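PDB 3KXR: magnesium transporter, putative from Shewanella oneidensis MR-1, which probably belongs to the machinery that carries cations, magnesium in particular, across the membrane, this chain being the piece with its paired CBS domains. Local coordinates for residues A[78-83]-A[104-109]; A[91-94]-A[100-103]. All coordinates share one frame; numbering follows the deposited sequence.

Contact 1 (A[78-83]-A[104-109]); sequences RFFRRI and VRRYDI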
loop_
_atom_site.group_PDB
_atom_site.type_symbol
_atom_site.label_atom_id
_atom_site.label_comp_id
_atom_site.label_asym_id
_atom_site.label_seq_id
_atom_site.Cartn_x
_atom_site.Cartn_y
_atom_site.Cartn_z
ATOM N N ARG A 78 -26.404 -14.593 -2.905
ATOM C CA ARG A 78 -25.124 -15.021 -2.397
ATOM C C ARG A 78 -24.372 -13.843 -1.741
ATOM O O ARG A 78 -23.644 -14.013 -0.766
ATOM C CB ARG A 78 -24.340 -15.649 -3.537
ATOM C CG ARG A 78 -22.942 -15.963 -3.179
ATOM C CD ARG A 78 -22.288 -16.855 -4.199
ATOM N NE ARG A 78 -20.948 -17.230 -3.747
ATOM C CZ ARG A 78 -19.956 -17.565 -4.563
ATOM N NH1 ARG A 78 -20.143 -17.562 -5.874
ATOM N NH2 ARG A 78 -18.776 -17.899 -4.073
ATOM N N PHE A 79 -24.577 -12.634 -2.251
ATOM C CA PHE A 79 -23.916 -11.460 -1.684
ATOM C C PHE A 79 -24.408 -11.195 -0.261
ATOM O O PHE A 79 -23.636 -10.885 0.651
ATOM C CB PHE A 79 -24.205 -10.223 -2.560
ATOM C CG PHE A 79 -23.020 -9.298 -2.756
ATOM C CD1 PHE A 79 -21.981 -9.242 -1.842
ATOM C CD2 PHE A 79 -22.989 -8.439 -3.849
ATOM C CE1 PHE A 79 -20.920 -8.365 -2.033
ATOM C CE2 PHE A 79 -21.939 -7.548 -4.053
ATOM C CZ PHE A 79 -20.903 -7.503 -3.158
ATOM N N PHE A 80 -25.711 -11.308 -0.079
ATOM C CA PHE A 80 -26.278 -11.038 1.209
ATOM C C PHE A 80 -25.871 -12.123 2.177
ATOM O O PHE A 80 -25.744 -11.857 3.336
ATOM C CB PHE A 80 -27.779 -11.033 1.143
ATOM C CG PHE A 80 -28.356 -9.785 0.661
ATOM C CD1 PHE A 80 -28.199 -8.628 1.378
ATOM C CD2 PHE A 80 -29.135 -9.768 -0.492
ATOM C CE1 PHE A 80 -28.762 -7.441 0.922
ATOM C CE2 PHE A 80 -29.719 -8.591 -0.939
ATOM C CZ PHE A 80 -29.523 -7.422 -0.223
ATOM N N ARG A 81 -25.692 -13.347 1.708
ATOM C CA ARG A 81 -25.377 -14.451 2.627
ATOM C C ARG A 81 -23.872 -14.496 2.970
ATOM O O ARG A 81 -23.501 -14.966 4.045
ATOM C CB ARG A 81 -25.870 -15.805 2.093
ATOM C CG ARG A 81 -27.434 -15.991 2.080
ATOM C CD ARG A 81 -28.096 -16.285 3.461
ATOM N N ARG A 82 -23.011 -13.983 2.095
ATOM C CA ARG A 82 -21.567 -14.148 2.277
ATOM C C ARG A 82 -20.873 -12.967 2.952
ATOM O O ARG A 82 -19.739 -13.059 3.303
ATOM C CB ARG A 82 -20.916 -14.361 0.921
ATOM C CG ARG A 82 -20.757 -13.043 0.126
ATOM C CD ARG A 82 -20.422 -13.254 -1.346
ATOM N NE ARG A 82 -19.206 -14.057 -1.555
ATOM C CZ ARG A 82 -18.636 -14.278 -2.745
ATOM N NH1 ARG A 82 -19.147 -13.749 -3.866
ATOM N NH2 ARG A 82 -17.551 -15.043 -2.813
ATOM N N ILE A 83 -21.548 -11.841 3.071
ATOM C CA ILE A 83 -20.953 -10.609 3.581
ATOM C C ILE A 83 -21.756 -10.144 4.753
ATOM O O ILE A 83 -22.983 -10.163 4.705
ATOM C CB ILE A 83 -21.023 -9.472 2.531
ATOM C CG1 ILE A 83 -19.951 -9.659 1.469
ATOM C CG2 ILE A 83 -20.793 -8.179 3.159
ATOM C CD1 ILE A 83 -18.612 -10.218 2.010
ATOM N N VAL A 104 -32.279 -3.161 -5.104
ATOM C CA VAL A 104 -33.102 -4.343 -4.811
ATOM C C VAL A 104 -33.027 -4.628 -3.323
ATOM O O VAL A 104 -31.970 -4.504 -2.750
ATOM C CB VAL A 104 -32.689 -5.590 -5.654
ATOM C CG1 VAL A 104 -32.572 -5.230 -7.150
ATOM C CG2 VAL A 104 -31.391 -6.183 -5.166
ATOM N N ARG A 105 -34.129 -5.018 -2.704
ATOM C CA ARG A 105 -34.138 -5.312 -1.264
ATOM C C ARG A 105 -33.943 -6.757 -0.921
ATOM O O ARG A 105 -34.510 -7.633 -1.543
ATOM C CB ARG A 105 -35.470 -4.969 -0.648
ATOM C CG ARG A 105 -35.912 -3.578 -0.854
ATOM C CD ARG A 105 -37.199 -3.422 -0.077
ATOM N NE ARG A 105 -37.797 -2.147 -0.398
ATOM C CZ ARG A 105 -37.403 -0.967 0.093
ATOM N NH1 ARG A 105 -36.391 -0.894 0.972
ATOM N NH2 ARG A 105 -38.043 0.156 -0.292
ATOM N N ARG A 106 -33.223 -7.006 0.154
ATOM C CA ARG A 106 -33.029 -8.365 0.588
ATOM C C ARG A 106 -34.336 -9.151 0.650
ATOM O O ARG A 106 -34.430 -10.256 0.125
ATOM C CB ARG A 106 -32.374 -8.416 1.961
ATOM C CG ARG A 106 -32.386 -9.810 2.477
ATOM C CD ARG A 106 -31.305 -10.142 3.410
ATOM N NE ARG A 106 -31.229 -9.154 4.445
ATOM C CZ ARG A 106 -30.090 -8.782 5.005
ATOM N NH1 ARG A 106 -28.921 -9.347 4.664
ATOM N NH2 ARG A 106 -30.124 -7.850 5.929
ATOM N N TYR A 107 -35.326 -8.606 1.338
ATOM C CA TYR A 107 -36.552 -9.345 1.558
ATOM C C TYR A 107 -37.219 -9.763 0.238
ATOM O O TYR A 107 -37.700 -10.883 0.116
ATOM C CB TYR A 107 -37.520 -8.557 2.409
ATOM C CG TYR A 107 -38.810 -9.301 2.663
ATOM C CD1 TYR A 107 -38.952 -10.109 3.784
ATOM C CD2 TYR A 107 -39.888 -9.205 1.773
ATOM C CE1 TYR A 107 -40.120 -10.790 4.020
ATOM C CE2 TYR A 107 -41.062 -9.881 2.005
ATOM C CZ TYR A 107 -41.171 -10.673 3.136
ATOM O OH TYR A 107 -42.332 -11.366 3.399
ATOM N N ASP A 108 -37.227 -8.870 -0.738
ATOM C CA ASP A 108 -37.815 -9.190 -2.029
ATOM C C ASP A 108 -36.949 -10.159 -2.782
ATOM O O ASP A 108 -37.481 -11.078 -3.380
ATOM C CB ASP A 108 -38.060 -7.958 -2.918
ATOM C CG ASP A 108 -38.886 -6.877 -2.220
ATOM O OD1 ASP A 108 -39.801 -7.218 -1.420
ATOM O OD2 ASP A 108 -38.587 -5.674 -2.461
ATOM N N ILE A 109 -35.632 -10.001 -2.778
ATOM C CA ILE A 109 -34.858 -10.866 -3.644
ATOM C C ILE A 109 -34.773 -12.303 -3.167
ATOM O O ILE A 109 -34.425 -13.178 -3.960
ATOM C CB ILE A 109 -33.433 -10.378 -3.992
ATOM C CG1 ILE A 109 -32.510 -10.552 -2.834
ATOM C CG2 ILE A 109 -33.398 -8.974 -4.639
ATOM C CD1 ILE A 109 -31.646 -11.725 -3.046
#
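Phe80 reaches from helix 73-82 to the start of helix 106-109, where its ring meets Arg106 and Ile109. Its CG stands beside the backbone N and anti to the carbonyl carbon (chi1 -81°), which sends the ring across to the second helix. At the root, Phe80 CB lies 4.1 Å from Arg106 NH1. Further out, Phe80 CD1 comes to 3.4 Å from the same NH1, with the ring and guanidinium planes turned 52° apart, so the two groups are not stacked flat. On the outer half of the ring, Arg106 CB sits over one face as a CH-pi contact, 3.9 Å from the Phe80 centroid. The tip atom, Phe80 CZ, ends 3.7 Å from Arg106 CA, right against the backbone. Along the other border, Phe80 CE2 touches Ile109 CG1 at 3.9 Å, an oblique apolar approach. With Phe80 cut back to an alanine, the space between the two helices is likely to be left unfilled, and the Arg106 chain and Ile109 would lose the ring they pack on. Ile109 O also accepts a hydrogen bond from Gln77 NE2, a second tie to helix 73-82, while Arg78 on that helix makes a salt bridge to Glu20 of the second subunit. This is the packing of the two helices of a CBS domain, which lie together on one face of its three-stranded sheet.

Contact 2 (A[91-94]-A[100-103]); sequences LFIV and YLGT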
loop_
_atom_site.group_PDB
_atom_site.type_symbol
_atom_site.label_atom_id
_atom_site.label_comp_id
_atom_site.label_asym_id
_atom_site.label_seq_id
_atom_site.Cartn_x
_atom_site.Cartn_y
_atom_site.Cartn_z
ATOM N N LEU A 91 -29.262 -3.719 -1.988
ATOM C CA LEU A 91 -28.140 -3.898 -2.893
ATOM C C LEU A 91 -28.375 -3.020 -4.128
ATOM O O LEU A 91 -29.508 -2.887 -4.603
ATOM C CB LEU A 91 -28.024 -5.380 -3.200
ATOM C CG LEU A 91 -26.955 -5.956 -4.099
ATOM C CD1 LEU A 91 -26.727 -7.423 -3.722
ATOM C CD2 LEU A 91 -27.465 -5.821 -5.507
ATOM N N PHE A 92 -27.321 -2.377 -4.596
ATOM C CA PHE A 92 -27.457 -1.357 -5.611
ATOM C C PHE A 92 -27.014 -1.865 -6.962
ATOM O O PHE A 92 -26.022 -2.579 -7.049
ATOM C CB PHE A 92 -26.651 -0.127 -5.187
ATOM C CG PHE A 92 -27.024 0.351 -3.830
ATOM C CD1 PHE A 92 -28.357 0.567 -3.503
ATOM C CD2 PHE A 92 -26.070 0.525 -2.843
ATOM C CE1 PHE A 92 -28.716 0.983 -2.224
ATOM C CE2 PHE A 92 -26.432 0.947 -1.551
ATOM C CZ PHE A 92 -27.756 1.165 -1.251
ATOM N N ILE A 93 -27.760 -1.516 -8.005
ATOM C CA ILE A 93 -27.472 -1.980 -9.355
ATOM C C ILE A 93 -26.986 -0.834 -10.175
ATOM O O ILE A 93 -27.615 0.237 -10.188
ATOM C CB ILE A 93 -28.716 -2.570 -10.047
ATOM C CG1 ILE A 93 -29.313 -3.669 -9.187
ATOM C CG2 ILE A 93 -28.390 -3.122 -11.441
ATOM C CD1 ILE A 93 -28.375 -4.796 -8.858
ATOM N N VAL A 94 -25.876 -1.050 -10.878
ATOM C CA VAL A 94 -25.316 -0.026 -11.746
ATOM C C VAL A 94 -25.161 -0.567 -13.162
ATOM O O VAL A 94 -25.052 -1.782 -13.378
ATOM C CB VAL A 94 -23.920 0.451 -11.228
ATOM C CG1 VAL A 94 -24.063 1.159 -9.863
ATOM C CG2 VAL A 94 -22.934 -0.705 -11.162
ATOM N N TYR A 100 -25.940 4.701 -11.305
ATOM C CA TYR A 100 -26.912 4.076 -10.452
ATOM C C TYR A 100 -28.190 3.891 -11.238
ATOM O O TYR A 100 -28.687 4.848 -11.776
ATOM C CB TYR A 100 -27.190 4.953 -9.249
ATOM C CG TYR A 100 -28.363 4.535 -8.396
ATOM C CD1 TYR A 100 -28.270 3.472 -7.519
ATOM C CD2 TYR A 100 -29.544 5.236 -8.426
ATOM C CE1 TYR A 100 -29.314 3.098 -6.719
ATOM C CE2 TYR A 100 -30.623 4.851 -7.636
ATOM C CZ TYR A 100 -30.480 3.790 -6.773
ATOM O OH TYR A 100 -31.542 3.403 -5.989
ATOM N N LEU A 101 -28.702 2.659 -11.292
ATOM C CA LEU A 101 -30.009 2.347 -11.875
ATOM C C LEU A 101 -31.138 2.153 -10.829
ATOM O O LEU A 101 -32.275 2.439 -11.103
ATOM C CB LEU A 101 -29.881 1.044 -12.674
ATOM C CG LEU A 101 -28.851 0.958 -13.802
ATOM C CD1 LEU A 101 -28.960 -0.373 -14.471
ATOM C CD2 LEU A 101 -29.076 2.104 -14.835
ATOM N N GLY A 102 -30.832 1.590 -9.663
ATOM C CA GLY A 102 -31.859 1.260 -8.670
ATOM C C GLY A 102 -31.361 0.366 -7.545
ATOM O O GLY A 102 -30.191 0.035 -7.470
ATOM N N THR A 103 -32.283 -0.036 -6.692
ATOM C CA THR A 103 -32.005 -0.776 -5.485
ATOM C C THR A 103 -32.858 -2.023 -5.475
ATOM O O THR A 103 -34.040 -1.965 -5.800
ATOM C CB THR A 103 -32.411 0.102 -4.268
ATOM O OG1 THR A 103 -31.610 1.285 -4.269
ATOM C CG2 THR A 103 -32.275 -0.624 -2.914
#
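Phe92 and Thr103 face each other as a non-hydrogen-bonded antiparallel pair, their side chains lying side by side and pointing the same way. This is the tight part of the hairpin. Thr103 OG1 stands beside its own backbone N (chi1 -62°), which sets it at the edge of the Phe92 ring, 3.4 Å from Phe92 CD1. The same oxygen shares a hydrogen bond of 2.7 Å with Tyr100 OH, the tyrosine ring lying forward along its own strand. Gly102 N then lies over the centre of the Tyr100 ring, 3.5 Å above its plane. Two backbone bonds join the strands: Ile93 N to Gly102 O at 2.9 Å (172° at the hydrogen), and Leu101 N to Ile93 O, also 2.9 Å. Because Leu101 and Gly102 both face Ile93, the register slips by one residue, a classic beta bulge, and Val94 pairs with Tyr100 instead of Leu101. The looser side is at Leu101, which is partly exposed: its CD1 comes no nearer to Ile93 CG2 than 4.1 Å, the two side chains crossing at a slant. Strand 90-94 is the middle of three, Phe92 and Val94 bonding through their backbones to Leu67 of the parallel strand 66-68. On the face carrying Phe92 and Tyr100, both rings pack on Pro151 of strand 149-153 in the second CBS domain; on the reverse face, Leu91 is covered by Ala76, Phe79 and Phe80 of helix 73-82.

Overall arrangement
Contact 2 is nested along the chain inside the loop that contact 1 closes, and the two centres lie 13 Å apart. Strand 100-105 serves both: after the hairpin pairing at 100-103 it runs on through 104-105 and straight into helix 106-109. At the junction Val104 N probably donates a hydrogen bond to Leu91 O (2.8 Å), which carries the hairpin pairing on beyond contact 2. Leu91 also packs against the helix of contact 1, its CB 3.9 Å from Phe80 CZ, and Val104 CG1 lies 4.1 Å from Ile93 CG1. Together the contacts span the first CBS domain from its helical layer to its sheet, whose opposite face meets the second CBS domain.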